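Local coordinates for protein rutinosidase (Aspergillus niger, PDB 6I1A) that hydrolyses beta-glycosidic bonds as a secreted glycoside hydrolase of family 5, releasing the disaccharide rutinose from flavonoid glycosides such as rutin, at residues H266-Y270 with E303-T309; S277-P281 with L316-N320; Y337-F342 with Y357-F363. One frame throughout, in Å; residues are numbered along the deposited sequence.

Contact 1 (H266-Y270 with E303-T309)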
loop_
_atom_site.group_PDB
_atom_site.type_symbol
_atom_site.label_atom_id
_atom_site.label_comp_id
_atom_site.label_asym_id
_atom_site.label_seq_id
_atom_site.Cartn_x
_atom_site.Cartn_y
_atom_site.Cartn_z
ATOM N N HIS A 266 -4.657 -9.104 9.511
ATOM C CA HIS A 266 -4.617 -8.017 10.517
ATOM C C HIS A 266 -4.700 -6.702 9.764
ATOM O O HIS A 266 -3.864 -6.449 8.902
ATOM C CB HIS A 266 -3.310 -8.055 11.324
ATOM C CG HIS A 266 -3.202 -9.228 12.214
ATOM N ND1 HIS A 266 -2.101 -9.424 13.054
ATOM C CD2 HIS A 266 -4.037 -10.257 12.436
ATOM C CE1 HIS A 266 -2.282 -10.556 13.734
ATOM N NE2 HIS A 266 -3.461 -11.119 13.366
ATOM N N HIS A 267 -5.706 -5.889 10.048
ATOM C CA HIS A 267 -5.925 -4.613 9.318
ATOM C C HIS A 267 -5.969 -3.447 10.291
ATOM O O HIS A 267 -6.912 -3.379 11.109
ATOM C CB HIS A 267 -7.261 -4.681 8.521
ATOM C CG HIS A 267 -7.263 -5.717 7.453
ATOM N ND1 HIS A 267 -6.258 -5.838 6.531
ATOM C CD2 HIS A 267 -8.173 -6.694 7.207
ATOM C CE1 HIS A 267 -6.582 -6.850 5.709
ATOM N NE2 HIS A 267 -7.734 -7.409 6.107
ATOM N N TYR A 268 -5.005 -2.562 10.160
ATOM C CA TYR A 268 -4.883 -1.361 10.992
ATOM C C TYR A 268 -4.727 -0.137 10.131
ATOM O O TYR A 268 -4.384 -0.197 8.946
ATOM C CB TYR A 268 -3.686 -1.524 11.944
ATOM C CG TYR A 268 -3.890 -2.528 13.046
ATOM C CD1 TYR A 268 -4.735 -2.242 14.098
ATOM C CD2 TYR A 268 -3.258 -3.770 13.036
ATOM C CE1 TYR A 268 -4.892 -3.097 15.174
ATOM C CE2 TYR A 268 -3.392 -4.618 14.123
ATOM C CZ TYR A 268 -4.212 -4.289 15.170
ATOM O OH TYR A 268 -4.263 -5.117 16.293
ATOM N N TYR A 269 -5.007 0.997 10.750
ATOM C CA TYR A 269 -5.147 2.303 10.036
ATOM C C TYR A 269 -4.416 3.441 10.717
ATOM O O TYR A 269 -4.557 4.571 10.251
ATOM C CB TYR A 269 -6.624 2.628 9.873
ATOM C CG TYR A 269 -7.368 1.485 9.255
ATOM C CD1 TYR A 269 -7.364 1.215 7.890
ATOM C CD2 TYR A 269 -8.094 0.627 10.058
ATOM C CE1 TYR A 269 -7.968 0.091 7.357
ATOM C CE2 TYR A 269 -8.703 -0.502 9.549
ATOM C CZ TYR A 269 -8.641 -0.791 8.196
ATOM O OH TYR A 269 -9.208 -1.901 7.656
ATOM N N TYR A 270 -3.673 3.185 11.786
ATOM C CA TYR A 270 -3.235 4.241 12.730
ATOM C C TYR A 270 -1.909 4.860 12.304
ATOM O O TYR A 270 -1.500 5.883 12.913
ATOM C CB TYR A 270 -3.145 3.708 14.171
ATOM C CG TYR A 270 -2.179 2.566 14.368
ATOM C CD1 TYR A 270 -0.817 2.763 14.530
ATOM C CD2 TYR A 270 -2.609 1.256 14.392
ATOM C CE1 TYR A 270 0.066 1.690 14.636
ATOM C CE2 TYR A 270 -1.746 0.171 14.535
ATOM C CZ TYR A 270 -0.401 0.395 14.687
ATOM O OH TYR A 270 0.475 -0.696 14.852
ATOM N N GLU A 303 -7.184 -9.335 13.942
ATOM C CA GLU A 303 -6.855 -8.086 14.649
ATOM C C GLU A 303 -7.273 -6.933 13.743
ATOM O O GLU A 303 -6.962 -6.932 12.539
ATOM C CB GLU A 303 -5.385 -7.891 14.952
ATOM C CG GLU A 303 -4.801 -8.883 15.917
ATOM C CD GLU A 303 -3.383 -8.551 16.332
ATOM O OE1 GLU A 303 -2.915 -7.367 16.163
ATOM O OE2 GLU A 303 -2.666 -9.479 16.786
ATOM N N TRP A 304 -7.847 -5.909 14.375
ATOM C CA TRP A 304 -8.141 -4.598 13.759
ATOM C C TRP A 304 -8.515 -3.640 14.862
ATOM O O TRP A 304 -8.830 -4.042 15.998
ATOM C CB TRP A 304 -9.249 -4.695 12.689
ATOM C CG TRP A 304 -10.623 -4.888 13.264
ATOM C CD1 TRP A 304 -11.141 -5.952 13.930
ATOM C CD2 TRP A 304 -11.679 -3.888 13.233
ATOM N NE1 TRP A 304 -12.459 -5.713 14.260
ATOM C CE2 TRP A 304 -12.811 -4.456 13.860
ATOM C CE3 TRP A 304 -11.752 -2.592 12.706
ATOM C CZ2 TRP A 304 -14.017 -3.760 13.930
ATOM C CZ3 TRP A 304 -12.959 -1.910 12.776
ATOM C CH2 TRP A 304 -14.036 -2.512 13.401
ATOM N N ALA A 305 -8.479 -2.342 14.543
ATOM C CA ALA A 305 -8.923 -1.289 15.445
ATOM C C ALA A 305 -9.251 -0.067 14.618
ATOM O O ALA A 305 -8.805 0.038 13.502
ATOM C CB ALA A 305 -7.911 -1.012 16.526
ATOM N N ILE A 306 -9.986 0.884 15.220
ATOM C CA ILE A 306 -10.525 2.069 14.475
ATOM C C ILE A 306 -9.631 3.288 14.539
ATOM O O ILE A 306 -10.024 4.300 13.900
ATOM C CB ILE A 306 -11.947 2.415 14.941
ATOM C CG1 ILE A 306 -11.994 2.835 16.388
ATOM C CG2 ILE A 306 -12.891 1.316 14.600
ATOM C CD1 ILE A 306 -13.302 3.587 16.722
ATOM N N GLN A 307 -8.504 3.326 15.241
ATOM C CA GLN A 307 -7.671 4.538 15.234
ATOM C C GLN A 307 -7.162 4.804 13.829
ATOM O O GLN A 307 -6.579 3.909 13.154
ATOM C CB GLN A 307 -6.516 4.441 16.207
ATOM C CG GLN A 307 -5.692 5.744 16.212
ATOM C CD GLN A 307 -4.443 5.708 17.045
ATOM O OE1 GLN A 307 -4.319 4.912 17.996
ATOM N NE2 GLN A 307 -3.501 6.583 16.726
ATOM N N ALA A 308 -7.408 6.037 13.352
ATOM C CA ALA A 308 -6.859 6.545 12.074
ATOM C C ALA A 308 -5.526 7.274 12.250
ATOM O O ALA A 308 -5.097 7.572 13.373
ATOM C CB ALA A 308 -7.899 7.459 11.468
ATOM N N THR A 309 -4.835 7.535 11.141
ATOM C CA THR A 309 -3.541 8.222 11.183
ATOM C C THR A 309 -3.746 9.703 11.517
ATOM O O THR A 309 -2.954 10.250 12.309
ATOM C CB THR A 309 -2.790 8.017 9.875
ATOM O OG1 THR A 309 -2.514 6.610 9.699
ATOM C CG2 THR A 309 -1.481 8.780 9.875
HETATM O O HOH W 1 -6.210 1.217 13.396
#

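Contact 2 (S277-P281 with L316-N320)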
loop_
_atom_site.group_PDB
_atom_site.type_symbol
_atom_site.label_atom_id
_atom_site.label_comp_id
_atom_site.label_asym_id
_atom_site.label_seq_id
_atom_site.Cartn_x
_atom_site.Cartn_y
_atom_site.Cartn_z
ATOM N N SER A 277 -10.943 9.541 10.839
ATOM C CA SER A 277 -12.197 8.939 11.302
ATOM C C SER A 277 -13.293 9.041 10.237
ATOM O O SER A 277 -14.104 8.130 10.093
ATOM C CB SER A 277 -12.659 9.461 12.600
ATOM O OG SER A 277 -11.714 9.230 13.642
ATOM N N GLU A 278 -13.326 10.166 9.505
ATOM C CA GLU A 278 -14.383 10.383 8.506
ATOM C C GLU A 278 -14.282 9.363 7.388
ATOM O O GLU A 278 -15.328 8.857 6.952
ATOM C CB GLU A 278 -14.285 11.804 7.940
ATOM C CG GLU A 278 -15.394 12.122 6.943
ATOM C CD GLU A 278 -16.786 12.036 7.566
ATOM O OE1 GLU A 278 -16.913 12.522 8.682
ATOM O OE2 GLU A 278 -17.698 11.359 6.996
ATOM N N ASN A 279 -13.075 9.074 6.888
ATOM C CA ASN A 279 -12.916 8.217 5.698
ATOM C C ASN A 279 -12.608 6.762 6.068
ATOM O O ASN A 279 -12.440 5.934 5.139
ATOM C CB ASN A 279 -11.869 8.784 4.730
ATOM C CG ASN A 279 -10.457 8.702 5.202
ATOM O OD1 ASN A 279 -10.121 7.868 6.060
ATOM N ND2 ASN A 279 -9.590 9.540 4.656
ATOM N N LEU A 280 -12.580 6.451 7.370
ATOM C CA LEU A 280 -12.125 5.094 7.779
ATOM C C LEU A 280 -12.932 4.030 7.073
ATOM O O LEU A 280 -12.372 2.996 6.684
ATOM C CB LEU A 280 -12.229 4.954 9.285
ATOM C CG LEU A 280 -11.443 3.746 9.811
ATOM C CD1 LEU A 280 -9.968 4.049 9.854
ATOM C CD2 LEU A 280 -11.941 3.309 11.164
ATOM N N PRO A 281 -14.276 4.097 6.918
ATOM C CA PRO A 281 -14.987 3.003 6.259
ATOM C C PRO A 281 -14.515 2.709 4.832
ATOM O O PRO A 281 -14.679 1.572 4.365
ATOM C CB PRO A 281 -16.477 3.423 6.325
ATOM C CG PRO A 281 -16.492 4.386 7.506
ATOM C CD PRO A 281 -15.187 5.140 7.444
ATOM N N LEU A 316 -17.352 9.551 15.819
ATOM C CA LEU A 316 -17.559 8.560 14.750
ATOM C C LEU A 316 -17.151 7.158 15.223
ATOM O O LEU A 316 -17.138 6.310 14.384
ATOM C CB LEU A 316 -16.769 8.978 13.520
ATOM C CG LEU A 316 -17.361 10.172 12.733
ATOM C CD1 LEU A 316 -16.431 10.629 11.634
ATOM C CD2 LEU A 316 -18.714 9.801 12.176
ATOM N N ARG A 317 -16.861 6.972 16.477
ATOM C CA ARG A 317 -16.369 5.642 16.940
ATOM C C ARG A 317 -17.438 4.604 16.734
ATOM O O ARG A 317 -17.157 3.491 16.223
ATOM C CB ARG A 317 -15.947 5.682 18.408
ATOM C CG ARG A 317 -14.668 6.451 18.635
ATOM C CD ARG A 317 -14.341 6.494 20.112
ATOM N NE ARG A 317 -15.342 7.258 20.873
ATOM C CZ ARG A 317 -15.449 7.246 22.187
ATOM N NH1 ARG A 317 -14.590 6.574 22.957
ATOM N NH2 ARG A 317 -16.385 7.982 22.756
ATOM N N LYS A 318 -18.689 4.897 17.101
ATOM C CA LYS A 318 -19.761 3.871 16.943
ATOM C C LYS A 318 -19.941 3.518 15.460
ATOM O O LYS A 318 -19.970 2.323 15.126
ATOM C CB LYS A 318 -21.086 4.333 17.556
ATOM C CG LYS A 318 -22.262 3.391 17.329
ATOM C CD LYS A 318 -23.522 3.802 18.065
ATOM C CE LYS A 318 -24.641 2.794 17.919
ATOM N NZ LYS A 318 -25.903 3.276 18.525
ATOM N N ARG A 319 -20.039 4.533 14.603
ATOM C CA ARG A 319 -20.217 4.313 13.144
ATOM C C ARG A 319 -19.052 3.476 12.599
ATOM O O ARG A 319 -19.310 2.550 11.818
ATOM C CB ARG A 319 -20.307 5.668 12.434
ATOM C CG ARG A 319 -20.318 5.583 10.915
ATOM C CD ARG A 319 -18.931 5.799 10.332
ATOM N NE ARG A 319 -18.972 6.776 9.257
ATOM C CZ ARG A 319 -17.942 7.488 8.825
ATOM N NH1 ARG A 319 -16.752 7.351 9.381
ATOM N NH2 ARG A 319 -18.111 8.343 7.835
ATOM N N ASN A 320 -17.824 3.790 13.020
ATOM C CA ASN A 320 -16.594 3.108 12.534
ATOM C C ASN A 320 -16.531 1.654 13.021
ATOM O O ASN A 320 -16.197 0.780 12.212
ATOM C CB ASN A 320 -15.343 3.929 12.849
ATOM C CG ASN A 320 -15.209 5.129 11.934
ATOM O OD1 ASN A 320 -15.734 5.124 10.828
ATOM N ND2 ASN A 320 -14.504 6.153 12.382
#

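Contact 3 (Y337-F342 with Y357-F363). With EDO (1,2-ethanediol), chain L.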
loop_
_atom_site.group_PDB
_atom_site.type_symbol
_atom_site.label_atom_id
_atom_site.label_comp_id
_atom_site.label_asym_id
_atom_site.label_seq_id
_atom_site.Cartn_x
_atom_site.Cartn_y
_atom_site.Cartn_z
ATOM N N TYR A 337 -11.568 -7.822 17.546
ATOM C CA TYR A 337 -11.047 -6.471 17.796
ATOM C C TYR A 337 -9.860 -6.531 18.727
ATOM O O TYR A 337 -9.807 -7.350 19.659
ATOM C CB TYR A 337 -12.166 -5.630 18.438
ATOM C CG TYR A 337 -11.948 -4.152 18.311
ATOM C CD1 TYR A 337 -12.376 -3.489 17.192
ATOM C CD2 TYR A 337 -11.288 -3.427 19.280
ATOM C CE1 TYR A 337 -12.186 -2.134 17.049
ATOM C CE2 TYR A 337 -11.024 -2.056 19.117
ATOM C CZ TYR A 337 -11.466 -1.430 17.979
ATOM O OH TYR A 337 -11.232 -0.084 17.796
ATOM N N TRP A 338 -8.909 -5.633 18.510
ATOM C CA TRP A 338 -7.773 -5.418 19.432
ATOM C C TRP A 338 -8.129 -4.172 20.230
ATOM O O TRP A 338 -8.010 -3.087 19.658
ATOM C CB TRP A 338 -6.437 -5.242 18.711
ATOM C CG TRP A 338 -5.278 -5.273 19.662
ATOM C CD1 TRP A 338 -4.734 -4.274 20.413
ATOM C CD2 TRP A 338 -4.584 -6.483 20.046
ATOM N NE1 TRP A 338 -3.714 -4.767 21.188
ATOM C CE2 TRP A 338 -3.616 -6.120 20.986
ATOM C CE3 TRP A 338 -4.642 -7.826 19.628
ATOM C CZ2 TRP A 338 -2.704 -7.028 21.538
ATOM C CZ3 TRP A 338 -3.771 -8.723 20.192
ATOM C CH2 TRP A 338 -2.820 -8.337 21.117
ATOM N N THR A 339 -8.500 -4.265 21.503
ATOM C CA THR A 339 -8.494 -5.437 22.389
ATOM C C THR A 339 -9.575 -5.272 23.439
ATOM O O THR A 339 -10.228 -4.178 23.539
ATOM C CB THR A 339 -7.091 -5.584 22.964
ATOM O OG1 THR A 339 -7.016 -6.759 23.784
ATOM C CG2 THR A 339 -6.627 -4.400 23.787
ATOM N N ALA A 340 -9.833 -6.292 24.257
ATOM C CA ALA A 340 -10.929 -6.253 25.230
ATOM C C ALA A 340 -10.748 -5.106 26.227
ATOM O O ALA A 340 -11.767 -4.377 26.470
ATOM C CB ALA A 340 -10.967 -7.568 25.974
ATOM N N LYS A 341 -9.577 -4.953 26.788
ATOM C CA LYS A 341 -9.333 -4.031 27.911
ATOM C C LYS A 341 -8.066 -3.268 27.609
ATOM O O LYS A 341 -7.015 -3.859 27.468
ATOM C CB LYS A 341 -9.214 -4.880 29.181
ATOM C CG LYS A 341 -9.770 -4.271 30.433
ATOM C CD LYS A 341 -10.160 -5.401 31.346
ATOM C CE LYS A 341 -10.775 -4.903 32.594
ATOM N NZ LYS A 341 -10.537 -5.867 33.670
ATOM N N PHE A 342 -8.130 -1.929 27.548
ATOM C CA PHE A 342 -7.023 -1.087 27.138
ATOM C C PHE A 342 -7.123 0.230 27.894
ATOM O O PHE A 342 -8.208 0.874 27.784
ATOM C CB PHE A 342 -7.118 -0.864 25.635
ATOM C CG PHE A 342 -5.941 -0.207 24.993
ATOM C CD1 PHE A 342 -5.687 1.149 25.221
ATOM C CD2 PHE A 342 -5.140 -0.840 24.055
ATOM C CE1 PHE A 342 -4.642 1.781 24.592
ATOM C CE2 PHE A 342 -4.127 -0.197 23.405
ATOM C CZ PHE A 342 -3.845 1.115 23.675
ATOM N N TYR A 357 -10.175 4.539 21.674
ATOM C CA TYR A 357 -10.352 3.886 20.361
ATOM C C TYR A 357 -9.987 2.400 20.428
ATOM O O TYR A 357 -10.391 1.719 19.490
ATOM C CB TYR A 357 -9.496 4.561 19.283
ATOM C CG TYR A 357 -9.847 6.043 19.118
ATOM C CD1 TYR A 357 -9.210 7.005 19.875
ATOM C CD2 TYR A 357 -10.836 6.438 18.222
ATOM C CE1 TYR A 357 -9.526 8.356 19.713
ATOM C CE2 TYR A 357 -11.180 7.774 18.064
ATOM C CZ TYR A 357 -10.517 8.704 18.815
ATOM O OH TYR A 357 -10.856 10.031 18.621
ATOM N N TRP A 358 -9.288 1.932 21.445
ATOM C CA TRP A 358 -8.740 0.539 21.494
ATOM C C TRP A 358 -9.374 -0.325 22.584
ATOM O O TRP A 358 -8.937 -1.489 22.695
ATOM C CB TRP A 358 -7.228 0.600 21.650
ATOM C CG TRP A 358 -6.472 1.159 20.504
ATOM C CD1 TRP A 358 -6.299 2.470 20.223
ATOM C CD2 TRP A 358 -5.759 0.426 19.510
ATOM N NE1 TRP A 358 -5.504 2.600 19.107
ATOM C CE2 TRP A 358 -5.171 1.336 18.624
ATOM C CE3 TRP A 358 -5.610 -0.953 19.254
ATOM C CZ2 TRP A 358 -4.392 0.943 17.535
ATOM C CZ3 TRP A 358 -4.837 -1.338 18.185
ATOM C CH2 TRP A 358 -4.225 -0.432 17.333
ATOM N N CYS A 359 -10.347 0.159 23.361
ATOM C CA CYS A 359 -10.952 -0.607 24.469
ATOM C C CYS A 359 -12.314 -1.097 24.084
ATOM O O CYS A 359 -13.301 -0.314 24.053
ATOM C CB CYS A 359 -11.000 0.230 25.723
ATOM S SG CYS A 359 -11.571 -0.768 27.116
ATOM N N TYR A 360 -12.456 -2.354 23.749
ATOM C CA TYR A 360 -13.753 -2.868 23.306
ATOM C C TYR A 360 -14.802 -2.818 24.420
ATOM O O TYR A 360 -15.965 -2.625 24.156
ATOM C CB TYR A 360 -13.620 -4.290 22.772
ATOM C CG TYR A 360 -14.700 -4.693 21.826
ATOM C CD1 TYR A 360 -14.650 -4.337 20.495
ATOM C CD2 TYR A 360 -15.841 -5.354 22.250
ATOM C CE1 TYR A 360 -15.622 -4.727 19.597
ATOM C CE2 TYR A 360 -16.834 -5.761 21.373
ATOM C CZ TYR A 360 -16.724 -5.459 20.016
ATOM O OH TYR A 360 -17.666 -5.850 19.100
ATOM N N GLU A 361 -14.412 -3.060 25.683
ATOM C CA GLU A 361 -15.390 -3.058 26.800
ATOM C C GLU A 361 -15.998 -1.649 26.904
ATOM O O GLU A 361 -17.194 -1.577 27.209
ATOM C CB GLU A 361 -14.736 -3.456 28.105
ATOM C CG GLU A 361 -14.447 -4.956 28.165
ATOM C CD GLU A 361 -14.018 -5.445 29.532
ATOM O OE1 GLU A 361 -13.646 -4.602 30.343
ATOM O OE2 GLU A 361 -13.847 -6.628 29.672
ATOM N N THR A 362 -15.222 -0.616 26.613
ATOM C CA THR A 362 -15.783 0.776 26.622
ATOM C C THR A 362 -16.905 0.839 25.606
ATOM O O THR A 362 -18.001 1.412 25.871
ATOM C CB THR A 362 -14.702 1.792 26.294
ATOM O OG1 THR A 362 -13.788 1.824 27.389
ATOM C CG2 THR A 362 -15.281 3.166 26.050
ATOM N N PHE A 363 -16.717 0.305 24.403
ATOM C CA PHE A 363 -17.784 0.334 23.377
ATOM C C PHE A 363 -19.050 -0.347 23.874
ATOM O O PHE A 363 -20.187 0.058 23.604
ATOM C CB PHE A 363 -17.314 -0.333 22.085
ATOM C CG PHE A 363 -16.085 0.256 21.463
ATOM C CD1 PHE A 363 -15.699 1.561 21.637
ATOM C CD2 PHE A 363 -15.292 -0.533 20.635
ATOM C CE1 PHE A 363 -14.607 2.107 20.998
ATOM C CE2 PHE A 363 -14.182 0.002 20.008
ATOM C CZ PHE A 363 -13.853 1.323 20.155
HETATM C C1 EDO L . -20.191 -7.952 18.884
HETATM O O1 EDO L . -19.711 -7.134 19.866
HETATM C C2 EDO L . -21.222 -7.348 18.033
HETATM O O2 EDO L . -21.501 -8.247 16.936
#

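Contact 1 (H266-Y270 with E303-T309)
His266 and Glu303 lie abreast in a parallel bridge, CA to CA 4.7 Å, where the ends of strands 261-269 and 299-308 run together with 20° between their axes. His267 N donates to Glu303 O over 3.0 Å. Farther along, direct bonding gives way to a bridging water, which accepts from Tyr269 N and donates to Ala305 O and, at 2.7 Å, to Gln307 O. Beyond it Thr309 OG1 donates to Tyr269 O, 2.9 Å away. The carbonyl oxygen of His267 is buried without a conventional partner in the model and meets Trp304 CA in a CA-H...O contact of 3.2 Å.

Glu303 makes the largest single contribution. Its CG stands beside its own backbone N (chi1 -65°), and the extended chain therefore passes over the imidazole of His266, with Glu303 CG 3.7 Å from the ring centroid and the carboxylate stacked nearly parallel over the same face. Tyr268 reaches the same carboxylate from another direction: its OH donates to Glu303 OE1 at 2.6 Å, on the anti side and somewhat out of plane, with the two flat groups turned 73° apart. The other oxygen, OE2, forms a salt bridge with Arg92, so that both oxygens are held and the rotation of the carboxylate is restrained; His266 itself is held by Glu194 through ND1. One face of the Tyr268 ring rests over Trp304 CA.

The pair belongs to a beta-alpha-beta unit of the TIM barrel, at the C-terminal strand ends where such barrels place their active sites. Tyr269 leans on Leu280 and Ile284 of the intervening helix 280-290 and bonds to Asp287, Trp304 packs edge-to-face with Trp328 of helix 317-331, and strand 334-337 flanks the far side of strand 299-308.

Contact 2 (S277-P281 with L316-N320)
Arg319 lays its guanidinium against Pro281 and the two carbonyls of Ser277 and Glu278, joining the starts of two neighbouring outer helices of the TIM barrel, 280-290 and 317-331. From CB the chain leaves with CG opposite the backbone N (chi1 173°), then bends at chi2 and again at chi3, which turns it across toward segment 277-281. Arg319 CD comes first against Pro281 CG, at 4.0 Å, and NE and CZ continue past the same ring atom, so that the proline lies over one face of the guanidinium. Leu316 CD2 sits over the opposite face, and the flat group is held between two apolar neighbours.

At the tip the bonds leave by the edge. Arg319 NH1 donates to Glu278 O at 3.2 Å, from above the carbonyl plane, and also makes a weak, bent bond of 2.9 Å to Ser277 O. Arg319 NH2 meets Glu278 O more favourably, at 3.0 Å and only 15° from that plane; one carbonyl oxygen is therefore gripped end-on by both nitrogens. The side chain of Glu278 bends round at chi2 to add a salt bridge, Glu278 OE2 to Arg319 NH2 at 3.2 Å, its carboxylate steeply inclined to the guanidinium. The probably positive guanidinium thus sits beside carbonyls of the turn just ahead of helix 280-290.

Within its own helix, Arg319 NH1 also donates to Asn320 OD1 at 2.8 Å, which orients that amide. Leu280 CD2 packs against Asn320 CG, 3.8 Å away, while Ser277 OG is taken by Thr313 N. With its oxygen turned to the arginine, Asn320 presents ND2 to Ser277 O, 3.1 Å off and nearly in the amide plane.

Contact 3 (Y337-F342 with Y357-F363)
Thr339 and Ala340 offer their carbonyls to the start of helix 360-365: Tyr360 N donates to Thr339 O at 2.9 Å and Glu361 N to Ala340 O at 3.1 Å, so that two amides of the first turn are satisfied by the loop. A third backbone bond runs the other way, from Thr339 N to Trp358 O over 3.1 Å. Sulfur contributes more weakly. Cys359 is the N-cap residue, and its SG accepts a weak capping bond from Thr362 N and a second weak one from Phe342 N, 3.7 Å away. With CG opposite the backbone N (chi1 -160°), the Tyr337 ring extends toward segment 357-363, and its OH donates to Tyr357 O at 2.6 Å, almost in line with the carbonyl; the same hydroxyl is bonded besides to Ile306 N of strand 299-308.

The loop follows strand 334-337, the eighth and last of the TIM barrel. The peptide bond between Trp338 and Thr339 is cis, a non-proline cis peptide of the kind common after this strand in related glycoside hydrolases. It lies between two aromatic clusters.

In the first, the edge of Phe363 approaches the face of Tyr337 in an offset edge-to-face pair with centroids 5.5 Å apart and planes at 79°. Tyr360 meets Tyr337 obliquely, its CD1 pressed against CB and CG, while its hydroxyl reaches toward an ethanediol probably left from crystallisation. In the second, Phe342 and Trp358 lie side by side in an offset stack, planes 22° apart, and Trp358 CB sits over the centre of the phenyl ring, 3.5 Å from its centroid. Trp338 approaches rim to rim, CD1 3.6 Å from Trp358 CE3, with neither indole over the other. Trp358 NE1, at the far edge of its ring, bonds to Gln307.

Contacts 1 and 3 are buried, whereas contact 2 lies farther from the chain's centre and is partly open to solvent. Contact 1 joins two neighbouring barrel strands and contact 2 the starts of the helices that follow them; Tyr269 and Ile306 packing on Leu280 connects the two layers. Contact 3 ties the loop after the last strand to the C-terminal helices, and it adjoins strand 299-308 of contact 1 through a Trp304-Trp338 backbone bond. The chemistry follows the location: strand pairing, a water and a firmly held carboxylate in contact 1, an arginine gripping carbonyls in contact 2, and aromatic clusters flanking loop-to-helix backbone bonds in contact 3.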